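Local coordinates for protein Cap5O (PDB 3OJO) that is a UDP-N-acetyl-mannosamine dehydrogenase of Staphylococcus aureus that binds NAD and takes part in making the capsular polysaccharide, at residues L173-V183 with F198-A208; V372-D383 with K397-K407. All coordinates share one frame; numbering follows the deposited sequence.

Overall arrangement
Interactions 1 and 2 each pair two neighbouring parallel strands, but in different sheets at opposite sides of the chain's centre. Their centres are 45 Å apart and their nearest atoms about 19 Å, so neither touches the other. Interaction 1, L173-V183 with F198-A208, closes one edge of the eight-stranded mixed sheet of the NAD-binding region. There the L173 side chain comes within about 4 Å of that of the NAD-binding residue V164 and about 9 Å of NAD itself. Interaction 2, V372-D383 with K397-K407, lies in the five-stranded sheet of the UDP-binding family region, away from the annotated sites, although the D383 side chain is about 6 Å from a bound pyridine-2,6-dicarboxylate.

Interaction 1: L173-V183 with F198-A208; sequences LVHNNRIIGGV and FVQGEMIETDA
R178 bonds segment 198-208 through both its N and its O: N donates to E202 O and O accepts from I204 N, each at 2.7 Å. These bonds begin the ladder by which strands 178-182 and 203-207 pair in parallel, 28° apart. I180 N to I204 O, T206 N to I180 O and G182 N to T206 O carry the ladder on, and A208 N reaches G182 O from above the carbonyl plane. Ahead of the strands, V174 O near the end of helix 169-175 accepts two amides, Q200 N at 2.9 Å and G201 N at 3.1 Å. E202 N meets N177 OD1 at 3.1 Å, 47° out of the amide carbonyl plane.

Side chains fill in around this frame. V174 CG1 (chi1 167°) is anti to its backbone N, and from there it lies 3.4 Å from Q200 NE2 while also sitting over one face of the H175 ring. The edge of the F198 ring meets V174 CG2 and L173 O. V199 CG2 packs 3.5 Å from R178 NE; the arginine, bent at chi3, turns back so that NH2 donates to L173 O in the guanidinium plane, while NH1 forms a salt bridge with E162.

Helix 185-195 links the strands as a beta-alpha-beta crossover, its Y195 packing on R178, I180 and M203. I179, I204 and T206, on the other face, meet M249 of the second subunit. Strand 203-207 is the outermost of the chain's sheet, whereas 178-182 bonds antiparallel to strand 156-159 on its other side.

Interaction 2: V372-D383 with K397-K407; sequences VKDASLVLILSD and KMKHKVIFDTK
M398 packs against the turn at the start of V372-D383, and its conformation explains how one side chain meets so many partners. CG, anti to the carbonyl carbon (chi1 -81°), lies 3.4 Å from V372 O. An extended chi2 carries SD to 3.8 Å from V378 CG2, and the bend at chi3 turns CE in against A375 O and CB and the backbone N of L377. Around it the backbones join: D374 N, in the type II turn V372-A375, donates to K397 O at 2.8 Å, and A375 O takes H400 N together with a weak bond from K399 N. The H400 ring has S376 OG at its edge, in plane, but both are tied to S314: S376 OG bonds its O, H400 NE2 its OG.

Strands 377-380 and 402-405 are parallel, 19° apart, bonded V378 N to V402 O, F404 N to V378 O and I380 N to F404 O. Their parallel five-stranded sheet, of order 2-1-3-4-5 with helices packed against it, is consistent with a Rossmann-like domain. Helix 286-312 lies against the face bearing L377, L379 and F404. Here the L377 and V402 side chains cross at about a right angle, CD1 against CG2, whereas L379 and F404 run side by side, CD1 to CD2 3.7 Å. On the other face I380 CD1 touches I403 CG2 at 3.8 Å.

Beyond the strands T406 grips I380 O twice, through N and through OG1 at 2.7 Å, the hydroxyl on a carbonyl lone pair. Its chi1 of 71° directs OG1 there and leaves CG2 over the F404 face, toward the rim. D405 OD1 accepts K407 N in an Asx turn, while OD2 bonds Y419 and the amides of V409 and V410. K407, folded at chi2 and chi3, lays CE 3.6 Å from D383 CG, but NZ stays 4.2 Å from D383 OD2, beyond a salt bridge.

Interaction 1: L173-V183 with F198-A208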
loop_
_atom_site.group_PDB
_atom_site.type_symbol
_atom_site.label_atom_id
_atom_site.label_comp_id
_atom_site.label_asym_id
_atom_site.label_seq_id
_atom_site.Cartn_x
_atom_site.Cartn_y
_atom_site.Cartn_z
ATOM N N LEU B 173 -6.951 12.512 24.177
ATOM C CA LEU B 173 -5.901 12.156 25.126
ATOM C C LEU B 173 -6.361 11.099 26.148
ATOM O O LEU B 173 -5.579 10.223 26.501
ATOM C CB LEU B 173 -5.470 13.456 25.832
ATOM C CG LEU B 173 -3.986 13.731 26.163
ATOM C CD1 LEU B 173 -3.072 13.535 24.965
ATOM C CD2 LEU B 173 -3.829 15.155 26.668
ATOM N N VAL B 174 -7.639 11.153 26.565
ATOM C CA VAL B 174 -8.263 10.249 27.532
ATOM C C VAL B 174 -8.694 8.887 26.923
ATOM O O VAL B 174 -8.333 7.830 27.461
ATOM C CB VAL B 174 -9.443 10.981 28.264
ATOM C CG1 VAL B 174 -10.336 10.012 29.036
ATOM C CG2 VAL B 174 -8.922 12.053 29.207
ATOM N N HIS B 175 -9.489 8.929 25.830
ATOM C CA HIS B 175 -10.114 7.772 25.178
ATOM C C HIS B 175 -9.351 6.974 24.120
ATOM O O HIS B 175 -9.760 5.853 23.807
ATOM C CB HIS B 175 -11.535 8.113 24.721
ATOM C CG HIS B 175 -12.408 8.573 25.841
ATOM N ND1 HIS B 175 -12.820 9.887 25.941
ATOM C CD2 HIS B 175 -12.868 7.885 26.911
ATOM C CE1 HIS B 175 -13.541 9.952 27.049
ATOM N NE2 HIS B 175 -13.587 8.775 27.672
ATOM N N ASN B 176 -8.259 7.519 23.579
ATOM C CA ASN B 176 -7.461 6.807 22.591
ATOM C C ASN B 176 -6.688 5.669 23.218
ATOM O O ASN B 176 -6.176 5.804 24.334
ATOM C CB ASN B 176 -6.432 7.745 21.935
ATOM C CG ASN B 176 -6.872 8.452 20.687
ATOM O OD1 ASN B 176 -8.059 8.522 20.349
ATOM N ND2 ASN B 176 -5.900 8.999 19.975
ATOM N N ASN B 177 -6.524 4.583 22.446
ATOM C CA ASN B 177 -5.681 3.455 22.800
ATOM C C ASN B 177 -4.246 3.962 22.693
ATOM O O ASN B 177 -3.933 4.806 21.853
ATOM C CB ASN B 177 -5.916 2.266 21.886
ATOM C CG ASN B 177 -7.275 1.631 22.012
ATOM O OD1 ASN B 177 -8.086 1.962 22.877
ATOM N ND2 ASN B 177 -7.542 0.668 21.155
ATOM N N ARG B 178 -3.400 3.505 23.587
ATOM C CA ARG B 178 -2.066 4.018 23.718
ATOM C C ARG B 178 -1.033 2.919 23.640
ATOM O O ARG B 178 -1.204 1.872 24.264
ATOM C CB ARG B 178 -2.008 4.705 25.082
ATOM C CG ARG B 178 -1.031 5.835 25.157
ATOM C CD ARG B 178 -1.221 6.633 26.425
ATOM N NE ARG B 178 -2.085 7.793 26.202
ATOM C CZ ARG B 178 -1.657 8.958 25.732
ATOM N NH1 ARG B 178 -0.381 9.120 25.401
ATOM N NH2 ARG B 178 -2.504 9.968 25.579
ATOM N N ILE B 179 0.058 3.171 22.912
ATOM C CA ILE B 179 1.170 2.250 22.812
ATOM C C ILE B 179 2.213 2.645 23.879
ATOM O O ILE B 179 2.669 3.791 23.901
ATOM C CB ILE B 179 1.754 2.213 21.372
ATOM C CG1 ILE B 179 0.723 1.648 20.368
ATOM C CG2 ILE B 179 3.075 1.440 21.326
ATOM C CD1 ILE B 179 1.084 1.797 18.964
ATOM N N ILE B 180 2.562 1.689 24.777
ATOM C CA ILE B 180 3.562 1.884 25.824
ATOM C C ILE B 180 4.740 1.015 25.415
ATOM O O ILE B 180 4.672 -0.209 25.567
ATOM C CB ILE B 180 3.032 1.518 27.261
ATOM C CG1 ILE B 180 1.623 2.126 27.602
ATOM C CG2 ILE B 180 4.091 1.754 28.364
ATOM C CD1 ILE B 180 1.516 3.617 27.770
ATOM N N GLY B 181 5.780 1.648 24.862
ATOM C CA GLY B 181 6.995 0.984 24.421
ATOM C C GLY B 181 8.131 1.158 25.407
ATOM O O GLY B 181 8.852 2.158 25.350
ATOM N N GLY B 182 8.292 0.185 26.310
ATOM C CA GLY B 182 9.357 0.197 27.306
ATOM C C GLY B 182 10.634 -0.456 26.809
ATOM O O GLY B 182 10.587 -1.371 25.980
ATOM N N VAL B 183 11.792 0.014 27.312
ATOM C CA VAL B 183 13.096 -0.551 26.942
ATOM C C VAL B 183 13.219 -1.929 27.606
ATOM O O VAL B 183 13.786 -2.853 27.014
ATOM C CB VAL B 183 14.270 0.406 27.284
ATOM C CG1 VAL B 183 15.630 -0.232 26.994
ATOM C CG2 VAL B 183 14.136 1.702 26.517
ATOM N N PHE B 198 -5.324 9.235 33.873
ATOM C CA PHE B 198 -6.501 9.722 33.131
ATOM C C PHE B 198 -6.850 8.873 31.909
ATOM O O PHE B 198 -7.944 9.036 31.364
ATOM C CB PHE B 198 -6.293 11.195 32.696
ATOM C CG PHE B 198 -5.124 11.395 31.754
ATOM C CD1 PHE B 198 -3.834 11.579 32.250
ATOM C CD2 PHE B 198 -5.303 11.349 30.373
ATOM C CE1 PHE B 198 -2.754 11.713 31.381
ATOM C CE2 PHE B 198 -4.216 11.494 29.507
ATOM C CZ PHE B 198 -2.954 11.678 30.019
ATOM N N VAL B 199 -5.914 8.024 31.438
ATOM C CA VAL B 199 -6.163 7.201 30.241
ATOM C C VAL B 199 -7.192 6.095 30.527
ATOM O O VAL B 199 -6.950 5.198 31.348
ATOM C CB VAL B 199 -4.883 6.683 29.496
ATOM C CG1 VAL B 199 -5.244 5.830 28.276
ATOM C CG2 VAL B 199 -3.983 7.838 29.083
ATOM N N GLN B 200 -8.342 6.201 29.842
ATOM C CA GLN B 200 -9.460 5.262 29.875
ATOM C C GLN B 200 -9.371 4.302 28.684
ATOM O O GLN B 200 -9.955 3.217 28.720
ATOM C CB GLN B 200 -10.800 6.020 29.880
ATOM C CG GLN B 200 -11.232 6.446 31.282
ATOM C CD GLN B 200 -12.267 7.543 31.261
ATOM O OE1 GLN B 200 -13.425 7.345 30.860
ATOM N NE2 GLN B 200 -11.884 8.718 31.744
ATOM N N GLY B 201 -8.617 4.703 27.658
ATOM C CA GLY B 201 -8.367 3.901 26.471
ATOM C C GLY B 201 -7.485 2.712 26.804
ATOM O O GLY B 201 -6.948 2.619 27.907
ATOM N N GLU B 202 -7.352 1.781 25.863
ATOM C CA GLU B 202 -6.550 0.570 26.032
ATOM C C GLU B 202 -5.073 0.938 26.009
ATOM O O GLU B 202 -4.681 1.829 25.268
ATOM C CB GLU B 202 -6.898 -0.422 24.902
ATOM C CG GLU B 202 -6.149 -1.747 24.893
ATOM C CD GLU B 202 -6.203 -2.520 23.583
ATOM O OE1 GLU B 202 -5.258 -3.302 23.319
ATOM O OE2 GLU B 202 -7.183 -2.344 22.819
ATOM N N MET B 203 -4.264 0.270 26.826
ATOM C CA MET B 203 -2.831 0.491 26.838
ATOM C C MET B 203 -2.145 -0.752 26.304
ATOM O O MET B 203 -2.178 -1.807 26.936
ATOM C CB MET B 203 -2.327 0.882 28.226
ATOM C CG MET B 203 -2.880 2.197 28.688
ATOM S SD MET B 203 -1.806 2.925 29.922
ATOM C CE MET B 203 -3.022 3.522 31.040
ATOM N N ILE B 204 -1.608 -0.642 25.093
ATOM C CA ILE B 204 -0.928 -1.722 24.391
ATOM C C ILE B 204 0.511 -1.758 24.904
ATOM O O ILE B 204 1.218 -0.746 24.864
ATOM C CB ILE B 204 -1.062 -1.586 22.831
ATOM C CG1 ILE B 204 -2.527 -1.700 22.356
ATOM C CG2 ILE B 204 -0.250 -2.635 22.107
ATOM C CD1 ILE B 204 -3.323 -0.467 22.405
ATOM N N GLU B 205 0.910 -2.910 25.441
ATOM C CA GLU B 205 2.231 -3.130 26.002
ATOM C C GLU B 205 3.127 -3.752 24.973
ATOM O O GLU B 205 2.774 -4.770 24.379
ATOM C CB GLU B 205 2.166 -4.043 27.232
ATOM C CG GLU B 205 1.351 -3.481 28.385
ATOM C CD GLU B 205 1.159 -4.456 29.526
ATOM O OE1 GLU B 205 2.048 -5.318 29.725
ATOM O OE2 GLU B 205 0.109 -4.370 30.207
ATOM N N THR B 206 4.311 -3.160 24.784
ATOM C CA THR B 206 5.315 -3.635 23.835
ATOM C C THR B 206 6.667 -3.052 24.188
ATOM O O THR B 206 6.746 -2.283 25.132
ATOM C CB THR B 206 4.870 -3.371 22.369
ATOM O OG1 THR B 206 5.887 -3.870 21.519
ATOM C CG2 THR B 206 4.610 -1.889 22.058
ATOM N N ASP B 207 7.721 -3.414 23.451
ATOM C CA ASP B 207 9.033 -2.828 23.678
ATOM C C ASP B 207 9.200 -1.548 22.819
ATOM O O ASP B 207 8.474 -1.349 21.835
ATOM C CB ASP B 207 10.177 -3.852 23.487
ATOM C CG ASP B 207 10.361 -4.379 22.068
ATOM O OD1 ASP B 207 9.505 -4.076 21.203
ATOM O OD2 ASP B 207 11.406 -5.024 21.808
ATOM N N ALA B 208 10.122 -0.676 23.235
ATOM C CA ALA B 208 10.399 0.614 22.619
ATOM C C ALA B 208 10.619 0.548 21.098
ATOM O O ALA B 208 10.001 1.334 20.381
ATOM C CB ALA B 208 11.565 1.294 23.317
#

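Interaction 2: V372-D383 with K397-K407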
loop_
_atom_site.group_PDB
_atom_site.type_symbol
_atom_site.label_atom_id
_atom_site.label_comp_id
_atom_site.label_asym_id
_atom_site.label_seq_id
_atom_site.Cartn_x
_atom_site.Cartn_y
_atom_site.Cartn_z
ATOM N N VAL B 372 -9.984 36.041 -6.199
ATOM C CA VAL B 372 -10.426 35.509 -7.501
ATOM C C VAL B 372 -10.501 36.589 -8.603
ATOM O O VAL B 372 -10.658 36.249 -9.785
ATOM C CB VAL B 372 -11.730 34.664 -7.426
ATOM C CG1 VAL B 372 -11.556 33.461 -6.511
ATOM C CG2 VAL B 372 -12.934 35.504 -7.006
ATOM N N LYS B 373 -10.415 37.880 -8.202
ATOM C CA LYS B 373 -10.484 39.048 -9.077
ATOM C C LYS B 373 -9.506 39.012 -10.265
ATOM O O LYS B 373 -8.293 39.102 -10.108
ATOM C CB LYS B 373 -10.400 40.370 -8.268
ATOM C CG LYS B 373 -10.716 41.662 -9.052
ATOM C CD LYS B 373 -12.180 41.761 -9.511
ATOM C CE LYS B 373 -12.384 42.812 -10.578
ATOM N NZ LYS B 373 -13.705 42.672 -11.247
ATOM N N ASP B 374 -10.088 38.850 -11.450
ATOM C CA ASP B 374 -9.515 38.799 -12.808
ATOM C C ASP B 374 -8.617 37.580 -13.068
ATOM O O ASP B 374 -7.790 37.594 -13.991
ATOM C CB ASP B 374 -8.823 40.131 -13.207
ATOM C CG ASP B 374 -9.678 41.385 -13.059
ATOM O OD1 ASP B 374 -10.732 41.477 -13.739
ATOM O OD2 ASP B 374 -9.268 42.293 -12.307
ATOM N N ALA B 375 -8.796 36.521 -12.257
ATOM C CA ALA B 375 -8.024 35.291 -12.362
ATOM C C ALA B 375 -8.529 34.397 -13.491
ATOM O O ALA B 375 -9.738 34.321 -13.737
ATOM C CB ALA B 375 -8.044 34.544 -11.040
ATOM N N SER B 376 -7.582 33.736 -14.185
ATOM C CA SER B 376 -7.862 32.788 -15.266
ATOM C C SER B 376 -8.107 31.364 -14.729
ATOM O O SER B 376 -8.852 30.614 -15.356
ATOM C CB SER B 376 -6.724 32.775 -16.277
ATOM O OG SER B 376 -6.553 34.060 -16.852
ATOM N N LEU B 377 -7.500 31.002 -13.568
ATOM C CA LEU B 377 -7.625 29.676 -12.940
ATOM C C LEU B 377 -7.615 29.705 -11.406
ATOM O O LEU B 377 -6.788 30.385 -10.817
ATOM C CB LEU B 377 -6.511 28.733 -13.479
ATOM C CG LEU B 377 -6.232 27.401 -12.750
ATOM C CD1 LEU B 377 -7.312 26.346 -13.021
ATOM C CD2 LEU B 377 -4.849 26.878 -13.081
ATOM N N VAL B 378 -8.542 28.961 -10.770
ATOM C CA VAL B 378 -8.583 28.732 -9.310
ATOM C C VAL B 378 -7.966 27.347 -9.052
ATOM O O VAL B 378 -8.452 26.323 -9.556
ATOM C CB VAL B 378 -9.970 28.932 -8.642
ATOM C CG1 VAL B 378 -10.136 28.064 -7.390
ATOM C CG2 VAL B 378 -10.181 30.405 -8.300
ATOM N N LEU B 379 -6.848 27.343 -8.333
ATOM C CA LEU B 379 -6.108 26.129 -8.039
ATOM C C LEU B 379 -6.386 25.640 -6.620
ATOM O O LEU B 379 -5.957 26.280 -5.660
ATOM C CB LEU B 379 -4.600 26.356 -8.298
ATOM C CG LEU B 379 -3.677 25.139 -8.298
ATOM C CD1 LEU B 379 -4.119 24.080 -9.321
ATOM C CD2 LEU B 379 -2.243 25.557 -8.551
ATOM N N ILE B 380 -7.094 24.496 -6.490
ATOM C CA ILE B 380 -7.372 23.929 -5.166
ATOM C C ILE B 380 -6.301 22.898 -4.711
ATOM O O ILE B 380 -6.185 21.799 -5.262
ATOM C CB ILE B 380 -8.829 23.473 -4.963
ATOM C CG1 ILE B 380 -9.805 24.483 -5.586
ATOM C CG2 ILE B 380 -9.099 23.241 -3.467
ATOM C CD1 ILE B 380 -11.215 24.231 -5.331
ATOM N N LEU B 381 -5.529 23.294 -3.691
ATOM C CA LEU B 381 -4.397 22.547 -3.141
ATOM C C LEU B 381 -4.581 22.023 -1.717
ATOM O O LEU B 381 -3.783 21.181 -1.297
ATOM C CB LEU B 381 -3.097 23.364 -3.251
ATOM C CG LEU B 381 -2.724 23.958 -4.598
ATOM C CD1 LEU B 381 -1.512 24.785 -4.458
ATOM C CD2 LEU B 381 -2.526 22.876 -5.661
ATOM N N SER B 382 -5.657 22.464 -1.006
ATOM C CA SER B 382 -6.012 22.000 0.351
ATOM C C SER B 382 -7.471 21.582 0.428
ATOM O O SER B 382 -8.301 22.173 -0.250
ATOM C CB SER B 382 -5.709 23.066 1.399
ATOM O OG SER B 382 -4.330 23.397 1.371
ATOM N N ASP B 383 -7.782 20.561 1.233
ATOM C CA ASP B 383 -9.153 20.068 1.386
ATOM C C ASP B 383 -9.897 20.694 2.606
ATOM O O ASP B 383 -10.488 19.989 3.435
ATOM C CB ASP B 383 -9.216 18.514 1.347
ATOM C CG ASP B 383 -8.440 17.776 2.429
ATOM O OD1 ASP B 383 -7.709 18.438 3.205
ATOM O OD2 ASP B 383 -8.537 16.538 2.479
ATOM N N LYS B 397 -16.049 37.180 -10.053
ATOM C CA LYS B 397 -14.964 38.132 -10.324
ATOM C C LYS B 397 -13.793 37.594 -11.200
ATOM O O LYS B 397 -12.833 38.338 -11.461
ATOM C CB LYS B 397 -14.442 38.729 -8.995
ATOM C CG LYS B 397 -15.433 39.652 -8.275
ATOM C CD LYS B 397 -14.777 40.363 -7.087
ATOM C CE LYS B 397 -15.703 41.280 -6.316
ATOM N NZ LYS B 397 -15.051 41.831 -5.089
ATOM N N MET B 398 -13.871 36.316 -11.651
ATOM C CA MET B 398 -12.826 35.679 -12.470
ATOM C C MET B 398 -12.855 36.065 -13.950
ATOM O O MET B 398 -13.936 36.202 -14.527
ATOM C CB MET B 398 -12.911 34.149 -12.364
ATOM C CG MET B 398 -12.265 33.572 -11.127
ATOM S SD MET B 398 -11.975 31.804 -11.361
ATOM C CE MET B 398 -10.373 31.785 -11.850
ATOM N N LYS B 399 -11.660 36.156 -14.575
ATOM C CA LYS B 399 -11.482 36.438 -16.007
ATOM C C LYS B 399 -11.954 35.218 -16.807
ATOM O O LYS B 399 -12.447 35.367 -17.930
ATOM C CB LYS B 399 -10.007 36.759 -16.320
ATOM C CG LYS B 399 -9.746 37.175 -17.758
ATOM C CD LYS B 399 -8.349 37.719 -17.975
ATOM C CE LYS B 399 -8.178 38.196 -19.398
ATOM N NZ LYS B 399 -7.025 39.118 -19.546
ATOM N N HIS B 400 -11.783 34.010 -16.220
ATOM C CA HIS B 400 -12.206 32.718 -16.762
ATOM C C HIS B 400 -12.606 31.849 -15.580
ATOM O O HIS B 400 -11.788 31.622 -14.696
ATOM C CB HIS B 400 -11.069 32.046 -17.547
ATOM C CG HIS B 400 -10.590 32.832 -18.726
ATOM N ND1 HIS B 400 -11.299 32.859 -19.914
ATOM C CD2 HIS B 400 -9.474 33.584 -18.862
ATOM C CE1 HIS B 400 -10.597 33.633 -20.729
ATOM N NE2 HIS B 400 -9.489 34.088 -20.141
ATOM N N LYS B 401 -13.862 31.394 -15.534
ATOM C CA LYS B 401 -14.344 30.558 -14.437
ATOM C C LYS B 401 -13.913 29.076 -14.582
ATOM O O LYS B 401 -14.720 28.213 -14.960
ATOM C CB LYS B 401 -15.863 30.719 -14.229
ATOM C CG LYS B 401 -16.281 32.099 -13.724
ATOM C CD LYS B 401 -17.786 32.171 -13.486
ATOM C CE LYS B 401 -18.307 33.585 -13.479
ATOM N NZ LYS B 401 -19.764 33.634 -13.183
ATOM N N VAL B 402 -12.615 28.797 -14.310
ATOM C CA VAL B 402 -12.067 27.433 -14.354
ATOM C C VAL B 402 -11.414 27.025 -13.028
ATOM O O VAL B 402 -10.690 27.817 -12.423
ATOM C CB VAL B 402 -11.232 27.049 -15.616
ATOM C CG1 VAL B 402 -11.873 27.567 -16.905
ATOM C CG2 VAL B 402 -9.787 27.499 -15.514
ATOM N N ILE B 403 -11.709 25.799 -12.569
ATOM C CA ILE B 403 -11.182 25.224 -11.330
ATOM C C ILE B 403 -10.426 23.916 -11.610
ATOM O O ILE B 403 -11.004 22.996 -12.199
ATOM C CB ILE B 403 -12.319 24.969 -10.291
ATOM C CG1 ILE B 403 -13.023 26.273 -9.872
ATOM C CG2 ILE B 403 -11.788 24.196 -9.057
ATOM C CD1 ILE B 403 -14.245 26.074 -9.017
ATOM N N PHE B 404 -9.151 23.824 -11.153
ATOM C CA PHE B 404 -8.367 22.588 -11.170
ATOM C C PHE B 404 -8.163 22.174 -9.705
ATOM O O PHE B 404 -7.380 22.784 -8.962
ATOM C CB PHE B 404 -7.034 22.684 -11.939
ATOM C CG PHE B 404 -6.223 21.402 -11.917
ATOM C CD1 PHE B 404 -6.849 20.155 -11.959
ATOM C CD2 PHE B 404 -4.837 21.439 -11.854
ATOM C CE1 PHE B 404 -6.103 18.977 -11.906
ATOM C CE2 PHE B 404 -4.094 20.258 -11.821
ATOM C CZ PHE B 404 -4.734 19.039 -11.856
ATOM N N ASP B 405 -8.940 21.169 -9.285
ATOM C CA ASP B 405 -8.948 20.677 -7.918
ATOM C C ASP B 405 -8.070 19.440 -7.774
ATOM O O ASP B 405 -8.426 18.363 -8.243
ATOM C CB ASP B 405 -10.394 20.461 -7.456
ATOM C CG ASP B 405 -10.605 20.123 -6.001
ATOM O OD1 ASP B 405 -9.661 20.300 -5.204
ATOM O OD2 ASP B 405 -11.716 19.696 -5.654
ATOM N N THR B 406 -6.898 19.616 -7.138
ATOM C CA THR B 406 -5.917 18.559 -6.907
ATOM C C THR B 406 -6.295 17.678 -5.710
ATOM O O THR B 406 -5.655 16.646 -5.502
ATOM C CB THR B 406 -4.495 19.161 -6.751
ATOM O OG1 THR B 406 -4.391 19.842 -5.514
ATOM C CG2 THR B 406 -4.104 20.055 -7.893
ATOM N N LYS B 407 -7.320 18.090 -4.929
ATOM C CA LYS B 407 -7.783 17.399 -3.708
ATOM C C LYS B 407 -9.169 16.731 -3.812
ATOM O O LYS B 407 -9.519 15.959 -2.919
ATOM C CB LYS B 407 -7.753 18.361 -2.487
ATOM C CG LYS B 407 -6.362 18.806 -2.042
ATOM C CD LYS B 407 -5.505 17.672 -1.449
ATOM C CE LYS B 407 -5.877 17.263 -0.054
ATOM N NZ LYS B 407 -4.861 16.342 0.516
#